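PDB 6GUO: putative siderophore-degrading esterase (Eurofung) from Emericella nidulans, which hydrolyses the ester bonds of the bacterial siderophore enterobactin, a step required for the intracellular release of its iron. Local coordinates for residues A20-I23 against G29-Q32; I33-P38 against K149-V154; A54-D59 against P144-K149; I87-P92 against D132-F137. All coordinates share one frame; numbering follows the deposited sequence.

Interaction 1: A20-I23 against G29-Q32; sequences AWQI and GPYQ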
loop_
_atom_site.group_PDB
_atom_site.type_symbol
_atom_site.label_atom_id
_atom_site.label_comp_id
_atom_site.label_asym_id
_atom_site.label_seq_id
_atom_site.Cartn_x
_atom_site.Cartn_y
_atom_site.Cartn_z
ATOM N N ALA A 20 4.518 4.318 19.266
ATOM C CA ALA A 20 3.339 3.563 19.653
ATOM C C ALA A 20 3.097 3.697 21.153
ATOM O O ALA A 20 4.035 3.902 21.926
ATOM C CB ALA A 20 3.495 2.103 19.263
ATOM N N TRP A 21 1.828 3.613 21.536
ATOM C CA TRP A 21 1.405 3.612 22.936
ATOM C C TRP A 21 0.357 2.531 23.159
ATOM O O TRP A 21 -0.445 2.257 22.271
ATOM C CB TRP A 21 0.772 4.952 23.317
ATOM C CG TRP A 21 1.717 6.096 23.397
ATOM C CD1 TRP A 21 2.332 6.571 24.517
ATOM C CD2 TRP A 21 2.140 6.933 22.319
ATOM N NE1 TRP A 21 3.124 7.648 24.201
ATOM C CE2 TRP A 21 3.028 7.890 22.856
ATOM C CE3 TRP A 21 1.867 6.959 20.945
ATOM C CZ2 TRP A 21 3.639 8.873 22.069
ATOM C CZ3 TRP A 21 2.474 7.939 20.160
ATOM C CH2 TRP A 21 3.353 8.879 20.726
ATOM N N GLN A 22 0.359 1.929 24.347
ATOM C CA GLN A 22 -0.799 1.160 24.806
ATOM C C GLN A 22 -1.689 2.079 25.631
ATOM O O GLN A 22 -1.189 2.924 26.366
ATOM C CB GLN A 22 -0.396 -0.080 25.619
ATOM C CG GLN A 22 -0.152 -1.305 24.744
ATOM C CD GLN A 22 0.084 -2.587 25.523
ATOM O OE1 GLN A 22 -0.309 -2.714 26.683
ATOM N NE2 GLN A 22 0.718 -3.557 24.870
ATOM N N ILE A 23 -3.002 1.921 25.478
ATOM C CA ILE A 23 -3.987 2.657 26.265
ATOM C C ILE A 23 -4.822 1.617 27.003
ATOM O O ILE A 23 -5.641 0.922 26.396
ATOM C CB ILE A 23 -4.878 3.576 25.397
ATOM C CG1 ILE A 23 -4.013 4.462 24.489
ATOM C CG2 ILE A 23 -5.759 4.446 26.292
ATOM C CD1 ILE A 23 -4.784 5.251 23.448
ATOM N N GLY A 29 -9.648 -5.093 27.010
ATOM C CA GLY A 29 -8.189 -5.125 26.972
ATOM C C GLY A 29 -7.663 -3.802 26.461
ATOM O O GLY A 29 -8.451 -2.932 26.073
ATOM N N PRO A 30 -6.329 -3.637 26.446
ATOM C CA PRO A 30 -5.775 -2.367 25.998
ATOM C C PRO A 30 -5.956 -2.143 24.499
ATOM O O PRO A 30 -6.160 -3.095 23.740
ATOM C CB PRO A 30 -4.279 -2.480 26.340
ATOM C CG PRO A 30 -4.142 -3.695 27.197
ATOM C CD PRO A 30 -5.270 -4.593 26.805
ATOM N N TYR A 31 -5.912 -0.878 24.103
ATOM C CA TYR A 31 -5.766 -0.500 22.707
ATOM C C TYR A 31 -4.298 -0.212 22.442
ATOM O O TYR A 31 -3.525 0.059 23.366
ATOM C CB TYR A 31 -6.605 0.737 22.401
ATOM C CG TYR A 31 -8.086 0.477 22.433
ATOM C CD1 TYR A 31 -8.719 -0.161 21.371
ATOM C CD2 TYR A 31 -8.862 0.864 23.528
ATOM C CE1 TYR A 31 -10.084 -0.404 21.391
ATOM C CE2 TYR A 31 -10.228 0.629 23.554
ATOM C CZ TYR A 31 -10.838 -0.006 22.485
ATOM O OH TYR A 31 -12.196 -0.251 22.517
ATOM N N GLN A 32 -3.919 -0.293 21.172
ATOM C CA GLN A 32 -2.593 0.087 20.718
ATOM C C GLN A 32 -2.797 1.186 19.694
ATOM O O GLN A 32 -3.528 0.989 18.722
ATOM C CB GLN A 32 -1.871 -1.099 20.081
ATOM C CG GLN A 32 -0.483 -0.769 19.545
ATOM C CD GLN A 32 0.202 -1.975 18.929
ATOM O OE1 GLN A 32 0.328 -3.022 19.565
ATOM N NE2 GLN A 32 0.648 -1.833 17.681
HETATM O O HOH W 1 -8.472 -0.350 26.914
#
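The loop end of the beta hairpin of strands 18-24 and 31-36 is fastened where Ile23 and Tyr31 form an antiparallel hydrogen-bonded pair. Ile23 N donates to Tyr31 O at 2.9 Å, nearly straight at 166°, and Tyr31 N returns a bond of the same length to Ile23 O. Each donor stands about 30° off the carbonyl plane. Ile23 O has a second partner: a water donates one hydrogen bond to it and another to Gly29 O, 2.7 Å from the water oxygen, tying this pair to the turn. One residue further in, Gln22 faces Gln32 as a non-hydrogen-bonded pair, with weak CA-H...O contacts such as Gln22 CA to Tyr31 O, 3.3 Å. In this alpha/beta-hydrolase sheet, strand 18-24 is outermost within the chain, but it pairs antiparallel with a strand of the second subunit, which carries the sheet across the dimer interface. The Gln22 side chain runs alongside Pro30 in the same direction, extended beyond CG (chi2 -173°), and its OE1 lies 4.0 Å from Pro30 CG. On the other face, Ile23 CB and Tyr31 CB approach to 4.5 Å. The Tyr31 ring then leads away from the hairpin to stack on Phe137, and its OH is hydrogen-bonded to Asp105 OD2; the amide of Gln32 turns to Asp34, with NE2 bonded to OD2.

Interaction 2: I33-P38 against K149-V154; sequences IDVSWP and KVFPRV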
loop_
_atom_site.group_PDB
_atom_site.type_symbol
_atom_site.label_atom_id
_atom_site.label_comp_id
_atom_site.label_asym_id
_atom_site.label_seq_id
_atom_site.Cartn_x
_atom_site.Cartn_y
_atom_site.Cartn_z
ATOM N N ILE A 33 -2.180 2.342 19.923
ATOM C CA ILE A 33 -2.199 3.406 18.926
ATOM C C ILE A 33 -0.807 3.520 18.310
ATOM O O ILE A 33 0.190 3.538 19.028
ATOM C CB ILE A 33 -2.754 4.750 19.477
ATOM C CG1 ILE A 33 -1.841 5.399 20.522
ATOM C CG2 ILE A 33 -4.147 4.538 20.068
ATOM C CD1 ILE A 33 -2.100 6.887 20.685
ATOM N N ASP A 34 -0.744 3.532 16.979
ATOM C CA ASP A 34 0.502 3.754 16.256
ATOM C C ASP A 34 0.371 5.123 15.614
ATOM O O ASP A 34 -0.672 5.437 15.046
ATOM C CB ASP A 34 0.714 2.687 15.181
ATOM C CG ASP A 34 1.123 1.344 15.755
ATOM O OD1 ASP A 34 2.326 1.157 16.048
ATOM O OD2 ASP A 34 0.249 0.462 15.892
ATOM N N VAL A 35 1.419 5.933 15.730
ATOM C CA VAL A 35 1.435 7.289 15.197
ATOM C C VAL A 35 2.684 7.498 14.345
ATOM O O VAL A 35 3.783 7.152 14.766
ATOM C CB VAL A 35 1.402 8.337 16.330
ATOM C CG1 VAL A 35 1.338 9.752 15.759
ATOM C CG2 VAL A 35 0.217 8.087 17.256
ATOM N N SER A 36 2.511 8.065 13.151
ATOM C CA SER A 36 3.638 8.472 12.323
ATOM C C SER A 36 3.474 9.912 11.882
ATOM O O SER A 36 2.357 10.418 11.797
ATOM C CB SER A 36 3.790 7.579 11.092
ATOM O OG SER A 36 2.726 7.757 10.177
ATOM N N TRP A 37 4.601 10.549 11.586
ATOM C CA TRP A 37 4.616 11.951 11.192
ATOM C C TRP A 37 5.625 12.188 10.072
ATOM O O TRP A 37 6.473 11.331 9.817
ATOM C CB TRP A 37 4.868 12.850 12.410
ATOM C CG TRP A 37 6.084 12.533 13.202
ATOM C CD1 TRP A 37 7.302 13.123 13.090
ATOM C CD2 TRP A 37 6.202 11.570 14.253
ATOM N NE1 TRP A 37 8.179 12.588 13.999
ATOM C CE2 TRP A 37 7.529 11.629 14.725
ATOM C CE3 TRP A 37 5.317 10.656 14.838
ATOM C CZ2 TRP A 37 7.994 10.812 15.755
ATOM C CZ3 TRP A 37 5.778 9.846 15.857
ATOM C CH2 TRP A 37 7.108 9.926 16.304
ATOM N N PRO A 38 5.514 13.335 9.371
ATOM C CA PRO A 38 6.360 13.552 8.192
ATOM C C PRO A 38 7.862 13.472 8.445
ATOM O O PRO A 38 8.342 13.837 9.517
ATOM C CB PRO A 38 5.976 14.965 7.747
ATOM C CG PRO A 38 4.562 15.102 8.166
ATOM C CD PRO A 38 4.465 14.368 9.472
ATOM N N LYS A 149 -0.958 16.455 23.627
ATOM C CA LYS A 149 0.247 15.902 24.276
ATOM C C LYS A 149 1.387 15.583 23.301
ATOM O O LYS A 149 2.539 15.932 23.565
ATOM C CB LYS A 149 -0.090 14.654 25.102
ATOM C CG LYS A 149 -0.990 14.910 26.306
ATOM C CD LYS A 149 -0.275 15.706 27.392
ATOM C CE LYS A 149 -0.757 15.339 28.784
ATOM N NZ LYS A 149 -0.252 14.008 29.229
ATOM N N VAL A 150 1.073 14.927 22.187
ATOM C CA VAL A 150 2.097 14.505 21.229
ATOM C C VAL A 150 2.543 15.671 20.341
ATOM O O VAL A 150 3.748 15.898 20.189
ATOM C CB VAL A 150 1.637 13.292 20.391
ATOM C CG1 VAL A 150 2.722 12.836 19.421
ATOM C CG2 VAL A 150 1.253 12.142 21.315
ATOM N N PHE A 151 1.581 16.405 19.779
ATOM C CA PHE A 151 1.864 17.503 18.844
ATOM C C PHE A 151 1.224 18.841 19.263
ATOM O O PHE A 151 0.515 19.455 18.461
ATOM C CB PHE A 151 1.384 17.122 17.435
ATOM C CG PHE A 151 2.031 15.880 16.883
ATOM C CD1 PHE A 151 3.377 15.885 16.533
ATOM C CD2 PHE A 151 1.294 14.712 16.700
ATOM C CE1 PHE A 151 3.978 14.745 16.019
ATOM C CE2 PHE A 151 1.892 13.568 16.189
ATOM C CZ PHE A 151 3.236 13.589 15.850
ATOM N N PRO A 152 1.490 19.315 20.505
ATOM C CA PRO A 152 0.856 20.549 21.016
ATOM C C PRO A 152 1.140 21.828 20.219
ATOM O O PRO A 152 0.322 22.752 20.257
ATOM C CB PRO A 152 1.429 20.680 22.432
ATOM C CG PRO A 152 2.714 19.938 22.389
ATOM C CD PRO A 152 2.461 18.778 21.474
ATOM N N ARG A 153 2.277 21.887 19.522
ATOM C CA ARG A 153 2.640 23.068 18.723
ATOM C C ARG A 153 2.209 22.991 17.250
ATOM O O ARG A 153 2.534 23.889 16.473
ATOM C CB ARG A 153 4.145 23.337 18.838
ATOM C CG ARG A 153 4.586 23.598 20.273
ATOM C CD ARG A 153 6.059 23.958 20.387
ATOM N NE ARG A 153 6.932 22.970 19.754
ATOM C CZ ARG A 153 7.218 21.759 20.239
ATOM N NH1 ARG A 153 6.704 21.329 21.394
ATOM N NH2 ARG A 153 8.032 20.959 19.553
ATOM N N VAL A 154 1.460 21.948 16.881
ATOM C CA VAL A 154 0.997 21.742 15.509
ATOM C C VAL A 154 -0.485 22.090 15.402
ATOM O O VAL A 154 -1.313 21.512 16.106
ATOM C CB VAL A 154 1.212 20.275 15.071
ATOM C CG1 VAL A 154 0.694 20.037 13.656
ATOM C CG2 VAL A 154 2.685 19.908 15.165
#
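Phe151 pushes the edge of its ring against the indole face of Trp37, an offset edge-to-face pair with planes at 69° and the centroid of the Trp37 five-membered ring 5.6 Å from that of Phe151. The contact joins strand 31-36 of the alpha/beta-hydrolase sheet to the end of helix 131-150, which packs on one side of it. Phe151 is the first residue to leave helical backbone angles, and it also starts a type I turn to Val154, closed by Val154 N to Phe151 O at 3.1 Å. The ring thus enters the core from the very point where the chain breaks from the helix. With CG between its backbone N and carbonyl carbon (chi1 54°), Trp37 turns one indole face to Phe151, whose CE1 sits 4.0 Å above the indole plane, toward its rim. The indole NE1 is engaged elsewhere, hydrogen-bonded to Ser42 O. Val35, two residues earlier and in the strand proper, meets Phe151 from the opposite direction, in the plane of the phenyl ring. Val85 of strand 83-90 also packs on Phe151. The ring rim is divided between Val35 and Trp37: CE2 touches Val35 CG1 at 3.9 Å, while CZ lies 3.7 Å from Trp37 CE3.

Interaction 3: A54-D59 against P144-K149; sequences AVYLVD and PFVELK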
loop_
_atom_site.group_PDB
_atom_site.type_symbol
_atom_site.label_atom_id
_atom_site.label_comp_id
_atom_site.label_asym_id
_atom_site.label_seq_id
_atom_site.Cartn_x
_atom_site.Cartn_y
_atom_site.Cartn_z
ATOM N N ALA A 54 -4.497 15.232 9.477
ATOM C CA ALA A 54 -4.441 13.968 10.207
ATOM C C ALA A 54 -5.396 12.952 9.606
ATOM O O ALA A 54 -6.497 13.302 9.184
ATOM C CB ALA A 54 -4.766 14.191 11.673
ATOM N N VAL A 55 -4.965 11.694 9.571
ATOM C CA VAL A 55 -5.827 10.598 9.157
ATOM C C VAL A 55 -5.844 9.563 10.273
ATOM O O VAL A 55 -4.791 9.146 10.769
ATOM C CB VAL A 55 -5.429 9.990 7.788
ATOM C CG1 VAL A 55 -4.017 9.421 7.782
ATOM C CG2 VAL A 55 -6.448 8.943 7.361
ATOM N N TYR A 56 -7.060 9.201 10.680
ATOM C CA TYR A 56 -7.309 8.216 11.721
ATOM C C TYR A 56 -7.746 6.918 11.054
ATOM O O TYR A 56 -8.624 6.928 10.190
ATOM C CB TYR A 56 -8.371 8.736 12.703
ATOM C CG TYR A 56 -7.847 9.871 13.552
ATOM C CD1 TYR A 56 -7.395 9.645 14.850
ATOM C CD2 TYR A 56 -7.761 11.169 13.045
ATOM C CE1 TYR A 56 -6.883 10.675 15.625
ATOM C CE2 TYR A 56 -7.249 12.207 13.813
ATOM C CZ TYR A 56 -6.818 11.955 15.104
ATOM O OH TYR A 56 -6.306 12.976 15.868
ATOM N N LEU A 57 -7.122 5.810 11.447
ATOM C CA LEU A 57 -7.368 4.507 10.840
ATOM C C LEU A 57 -7.882 3.524 11.885
ATOM O O LEU A 57 -7.250 3.353 12.917
ATOM C CB LEU A 57 -6.073 3.950 10.247
ATOM C CG LEU A 57 -5.189 4.858 9.390
ATOM C CD1 LEU A 57 -3.865 4.160 9.107
ATOM C CD2 LEU A 57 -5.885 5.213 8.097
ATOM N N VAL A 58 -9.015 2.878 11.608
ATOM C CA VAL A 58 -9.454 1.727 12.423
ATOM C C VAL A 58 -8.936 0.449 11.761
ATOM O O VAL A 58 -8.512 0.492 10.615
ATOM C CB VAL A 58 -10.972 1.720 12.690
ATOM C CG1 VAL A 58 -11.349 2.962 13.487
ATOM C CG2 VAL A 58 -11.794 1.614 11.409
ATOM N N ASP A 59 -8.937 -0.672 12.484
ATOM C CA ASP A 59 -8.072 -1.834 12.151
ATOM C C ASP A 59 -6.627 -1.364 11.997
ATOM O O ASP A 59 -5.937 -1.694 11.018
ATOM C CB ASP A 59 -8.510 -2.566 10.875
ATOM C CG ASP A 59 -9.850 -3.239 11.009
ATOM O OD1 ASP A 59 -10.105 -3.893 12.047
ATOM O OD2 ASP A 59 -10.647 -3.154 10.053
ATOM N N PRO A 144 -7.424 13.952 21.428
ATOM C CA PRO A 144 -6.805 14.971 22.277
ATOM C C PRO A 144 -5.403 14.619 22.762
ATOM O O PRO A 144 -4.580 15.512 22.902
ATOM C CB PRO A 144 -7.787 15.098 23.452
ATOM C CG PRO A 144 -9.097 14.680 22.873
ATOM C CD PRO A 144 -8.733 13.541 21.963
ATOM N N PHE A 145 -5.125 13.341 23.006
ATOM C CA PHE A 145 -3.767 12.916 23.338
ATOM C C PHE A 145 -2.793 13.276 22.212
ATOM O O PHE A 145 -1.738 13.860 22.461
ATOM C CB PHE A 145 -3.716 11.414 23.636
ATOM C CG PHE A 145 -2.321 10.877 23.784
ATOM C CD1 PHE A 145 -1.601 11.101 24.953
ATOM C CD2 PHE A 145 -1.721 10.149 22.754
ATOM C CE1 PHE A 145 -0.310 10.609 25.097
ATOM C CE2 PHE A 145 -0.429 9.661 22.891
ATOM C CZ PHE A 145 0.275 9.889 24.066
ATOM N N VAL A 146 -3.164 12.954 20.977
ATOM C CA VAL A 146 -2.306 13.243 19.825
ATOM C C VAL A 146 -2.131 14.757 19.632
ATOM O O VAL A 146 -1.005 15.244 19.465
ATOM C CB VAL A 146 -2.843 12.564 18.542
ATOM C CG1 VAL A 146 -2.057 13.005 17.310
ATOM C CG2 VAL A 146 -2.777 11.050 18.693
ATOM N N GLU A 147 -3.235 15.493 19.698
ATOM C CA GLU A 147 -3.218 16.936 19.440
ATOM C C GLU A 147 -2.600 17.756 20.579
ATOM O O GLU A 147 -1.822 18.669 20.319
ATOM C CB GLU A 147 -4.625 17.447 19.117
ATOM C CG GLU A 147 -5.160 16.956 17.773
ATOM C CD GLU A 147 -6.433 17.660 17.318
ATOM O OE1 GLU A 147 -6.862 18.636 17.971
ATOM O OE2 GLU A 147 -7.014 17.234 16.294
ATOM N N LEU A 148 -2.936 17.423 21.827
ATOM C CA LEU A 148 -2.538 18.233 22.984
ATOM C C LEU A 148 -1.272 17.752 23.701
ATOM O O LEU A 148 -0.593 18.569 24.327
ATOM C CB LEU A 148 -3.696 18.345 23.983
ATOM C CG LEU A 148 -5.063 18.769 23.423
ATOM C CD1 LEU A 148 -6.026 19.064 24.564
ATOM C CD2 LEU A 148 -4.982 19.971 22.491
ATOM N N LYS A 149 -0.958 16.455 23.627
ATOM C CA LYS A 149 0.247 15.902 24.276
ATOM C C LYS A 149 1.387 15.583 23.301
ATOM O O LYS A 149 2.539 15.932 23.565
ATOM C CB LYS A 149 -0.090 14.654 25.102
ATOM C CG LYS A 149 -0.990 14.910 26.306
ATOM C CD LYS A 149 -0.275 15.706 27.392
ATOM C CE LYS A 149 -0.757 15.339 28.784
ATOM N NZ LYS A 149 -0.252 14.008 29.229
HETATM O O HOH W 2 -5.900 15.358 14.710
#
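Segment 54-59 runs along strand 52-58 in extended form, whereas segment 144-149 is helical with a wider pi-type turn at 145-149, and between them the backbones stay far enough apart for a whole tyrosine to span the gap. This is the strand-to-helix layer of the alpha/beta-hydrolase fold: strand 52-58 lies inside the sheet, and helix 131-150 packs across one side. Tyr56 points its CB toward the helix, and its phenol oxygen makes the approach. Tyr56 OH comes no nearer to Val146 than 4.4 Å, at CB, a loose van der Waals approach, and stands 4.3 Å from Glu147 OE2, too far for a direct bond. A water fills that interval, lying at the edge of the phenol ring, in its plane. The extended Glu147 chain (chi2 -169°) carries its carboxylate round to this water from a CB that does not itself face the strand. Ile87 of the neighbouring strand 83-90 packs against the Tyr56 ring, and Arg143, one turn earlier on the helix, both touches Tyr56 and makes a long, weak ion pair with Glu147 OE2. The buried phenol is therefore linked to a carboxylate through solvent: the water oxygen lies 2.7 Å from Tyr56 OH and donates a hydrogen bond to Glu147 OE2, also at 2.7 Å.

Interaction 4: I87-P92 against D132-F137; sequences IAIGYP and DEFLTF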
loop_
_atom_site.group_PDB
_atom_site.type_symbol
_atom_site.label_atom_id
_atom_site.label_comp_id
_atom_site.label_asym_id
_atom_site.label_seq_id
_atom_site.Cartn_x
_atom_site.Cartn_y
_atom_site.Cartn_z
ATOM N N ILE A 87 -2.689 8.290 12.566
ATOM C CA ILE A 87 -3.057 7.748 13.868
ATOM C C ILE A 87 -3.846 6.465 13.631
ATOM O O ILE A 87 -4.990 6.499 13.175
ATOM C CB ILE A 87 -3.881 8.755 14.694
ATOM C CG1 ILE A 87 -3.151 10.105 14.783
ATOM C CG2 ILE A 87 -4.148 8.180 16.086
ATOM C CD1 ILE A 87 -3.538 11.121 13.729
ATOM N N ALA A 88 -3.216 5.330 13.924
ATOM C CA ALA A 88 -3.821 4.028 13.720
ATOM C C ALA A 88 -4.292 3.508 15.064
ATOM O O ALA A 88 -3.498 3.407 15.987
ATOM C CB ALA A 88 -2.809 3.079 13.108
ATOM N N ILE A 89 -5.583 3.208 15.173
ATOM C CA ILE A 89 -6.161 2.695 16.416
ATOM C C ILE A 89 -6.398 1.203 16.240
ATOM O O ILE A 89 -7.253 0.774 15.447
ATOM C CB ILE A 89 -7.458 3.417 16.824
ATOM C CG1 ILE A 89 -7.243 4.939 16.860
ATOM C CG2 ILE A 89 -7.922 2.939 18.201
ATOM C CD1 ILE A 89 -7.705 5.658 15.620
ATOM N N GLY A 90 -5.620 0.424 16.983
ATOM C CA GLY A 90 -5.627 -1.021 16.880
ATOM C C GLY A 90 -5.492 -1.680 18.233
ATOM O O GLY A 90 -5.958 -1.149 19.247
ATOM N N TYR A 91 -4.825 -2.831 18.240
ATOM C CA TYR A 91 -4.850 -3.767 19.361
ATOM C C TYR A 91 -3.458 -4.358 19.593
ATOM O O TYR A 91 -2.642 -4.394 18.667
ATOM C CB TYR A 91 -5.855 -4.880 19.045
ATOM C CG TYR A 91 -7.204 -4.345 18.641
ATOM C CD1 TYR A 91 -8.098 -3.887 19.599
ATOM C CD2 TYR A 91 -7.569 -4.244 17.298
ATOM C CE1 TYR A 91 -9.330 -3.375 19.241
ATOM C CE2 TYR A 91 -8.807 -3.736 16.926
ATOM C CZ TYR A 91 -9.685 -3.296 17.902
ATOM O OH TYR A 91 -10.910 -2.784 17.546
ATOM N N PRO A 92 -3.176 -4.823 20.827
ATOM C CA PRO A 92 -1.882 -5.434 21.141
ATOM C C PRO A 92 -1.830 -6.884 20.652
ATOM O O PRO A 92 -1.908 -7.826 21.445
ATOM C CB PRO A 92 -1.817 -5.332 22.672
ATOM C CG PRO A 92 -3.240 -5.459 23.087
ATOM C CD PRO A 92 -4.025 -4.724 22.031
ATOM N N ASP A 132 -20.369 3.301 19.237
ATOM C CA ASP A 132 -20.523 4.600 19.903
ATOM C C ASP A 132 -19.477 4.801 20.995
ATOM O O ASP A 132 -18.930 5.895 21.127
ATOM C CB ASP A 132 -21.942 4.783 20.451
ATOM C CG ASP A 132 -22.977 4.942 19.350
ATOM O OD1 ASP A 132 -22.628 5.421 18.250
ATOM O OD2 ASP A 132 -24.150 4.592 19.582
ATOM N N GLU A 133 -19.190 3.742 21.755
ATOM C CA GLU A 133 -18.126 3.764 22.768
ATOM C C GLU A 133 -16.754 4.005 22.134
ATOM O O GLU A 133 -15.961 4.804 22.631
ATOM C CB GLU A 133 -18.100 2.453 23.563
ATOM C CG GLU A 133 -19.313 2.239 24.457
ATOM C CD GLU A 133 -19.358 0.858 25.096
ATOM O OE1 GLU A 133 -18.353 0.115 25.036
ATOM O OE2 GLU A 133 -20.414 0.515 25.666
ATOM N N PHE A 134 -16.492 3.312 21.030
ATOM C CA PHE A 134 -15.220 3.427 20.317
ATOM C C PHE A 134 -15.026 4.810 19.687
ATOM O O PHE A 134 -13.946 5.391 19.732
ATOM C CB PHE A 134 -15.129 2.331 19.244
ATOM C CG PHE A 134 -13.748 2.130 18.684
ATOM C CD1 PHE A 134 -12.634 2.057 19.521
ATOM C CD2 PHE A 134 -13.561 1.975 17.313
ATOM C CE1 PHE A 134 -11.367 1.861 19.005
ATOM C CE2 PHE A 134 -12.292 1.773 16.793
ATOM C CZ PHE A 134 -11.193 1.717 17.636
ATOM N N LEU A 135 -16.082 5.331 19.115
ATOM C CA LEU A 135 -16.066 6.655 18.509
ATOM C C LEU A 135 -15.832 7.749 19.560
ATOM O O LEU A 135 -15.089 8.702 19.323
ATOM C CB LEU A 135 -17.380 6.873 17.769
ATOM C CG LEU A 135 -17.577 8.103 16.886
ATOM C CD1 LEU A 135 -16.310 8.488 16.134
ATOM C CD2 LEU A 135 -18.697 7.816 15.898
ATOM N N THR A 136 -16.464 7.590 20.724
ATOM C CA THR A 136 -16.219 8.459 21.878
ATOM C C THR A 136 -14.751 8.381 22.312
ATOM O O THR A 136 -14.118 9.407 22.568
ATOM C CB THR A 136 -17.151 8.081 23.049
ATOM O OG1 THR A 136 -18.512 8.214 22.625
ATOM C CG2 THR A 136 -16.926 8.965 24.255
ATOM N N PHE A 137 -14.222 7.159 22.369
ATOM C CA PHE A 137 -12.820 6.909 22.719
ATOM C C PHE A 137 -11.852 7.622 21.771
ATOM O O PHE A 137 -10.904 8.272 22.218
ATOM C CB PHE A 137 -12.555 5.393 22.746
ATOM C CG PHE A 137 -11.116 5.022 22.930
ATOM C CD1 PHE A 137 -10.486 5.215 24.152
ATOM C CD2 PHE A 137 -10.391 4.450 21.885
ATOM C CE1 PHE A 137 -9.154 4.865 24.329
ATOM C CE2 PHE A 137 -9.062 4.097 22.059
ATOM C CZ PHE A 137 -8.443 4.301 23.281
#
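Apolar contact between strand and helix is carried by one methyl group: Ile89 CG2 presses on Phe134 CZ at 3.5 Å and on CE1 of the same ring at 3.7 Å. The approach to the Phe134 ring is oblique, and the two side chains run antiparallel past one another. Ile89 has CG2 anti to its own backbone N and CG1 beside that N (chi1 -53°), which presents the methyl branch to the helix. Phe137, one turn further along, meets this methyl with its ring edge, CE2 standing 4.2 Å from Ile89 CG2. The methyl is therefore gripped by two phenylalanines from successive turns of helix 131-150, where that helix crosses the alpha/beta-hydrolase sheet near the end of strand 83-90.

Aromatic neighbours extend the cluster beyond the two segments. Phe134 meets the rings of Tyr31 and Phe170, and Trp5 of the second subunit meets Phe137, so the cluster touches the dimer interface.

Hydrogen bonding does not cross the contact. Inside the helix, Thr136 OG1 donates to Asp132 O at 2.8 Å, and Thr136 N donates to the same oxygen at 3.0 Å from the opposite face of the carbonyl plane, so a single acceptor serves the backbone and the side chain. Outward, Asp132 OD1 is hydrogen-bonded to His173 NE2, and Glu133 forms a salt bridge with Lys26.

With no hydrogen bond joining the two segments, the attachment probably rests on buried hydrocarbon and ring surface, while Asp132, Glu133 and Thr136 spend their bonds within the helix or on other parts of the fold.

Overall arrangement
Interactions 2, 3 and 4 all join helix 131-150 to the central sheet, through strands 31-36, 52-58 and 83-90, so one helix is fixed just past its end, along its later turns and near its start. All three are buried; 2 and 4 are purely apolar and aromatic, whereas 3 is mediated by a water between a phenol and a carboxylate. Interaction 1 differs: it lies within the sheet, only partly buried, held by backbone hydrogen bonds beside the dimer interface. It connects to interaction 2 along strand 31-36 and to interaction 4 through the neighbouring strands 31-36 and 83-90. Along the chain, interaction 4 is nested inside 3, and 3 inside 2.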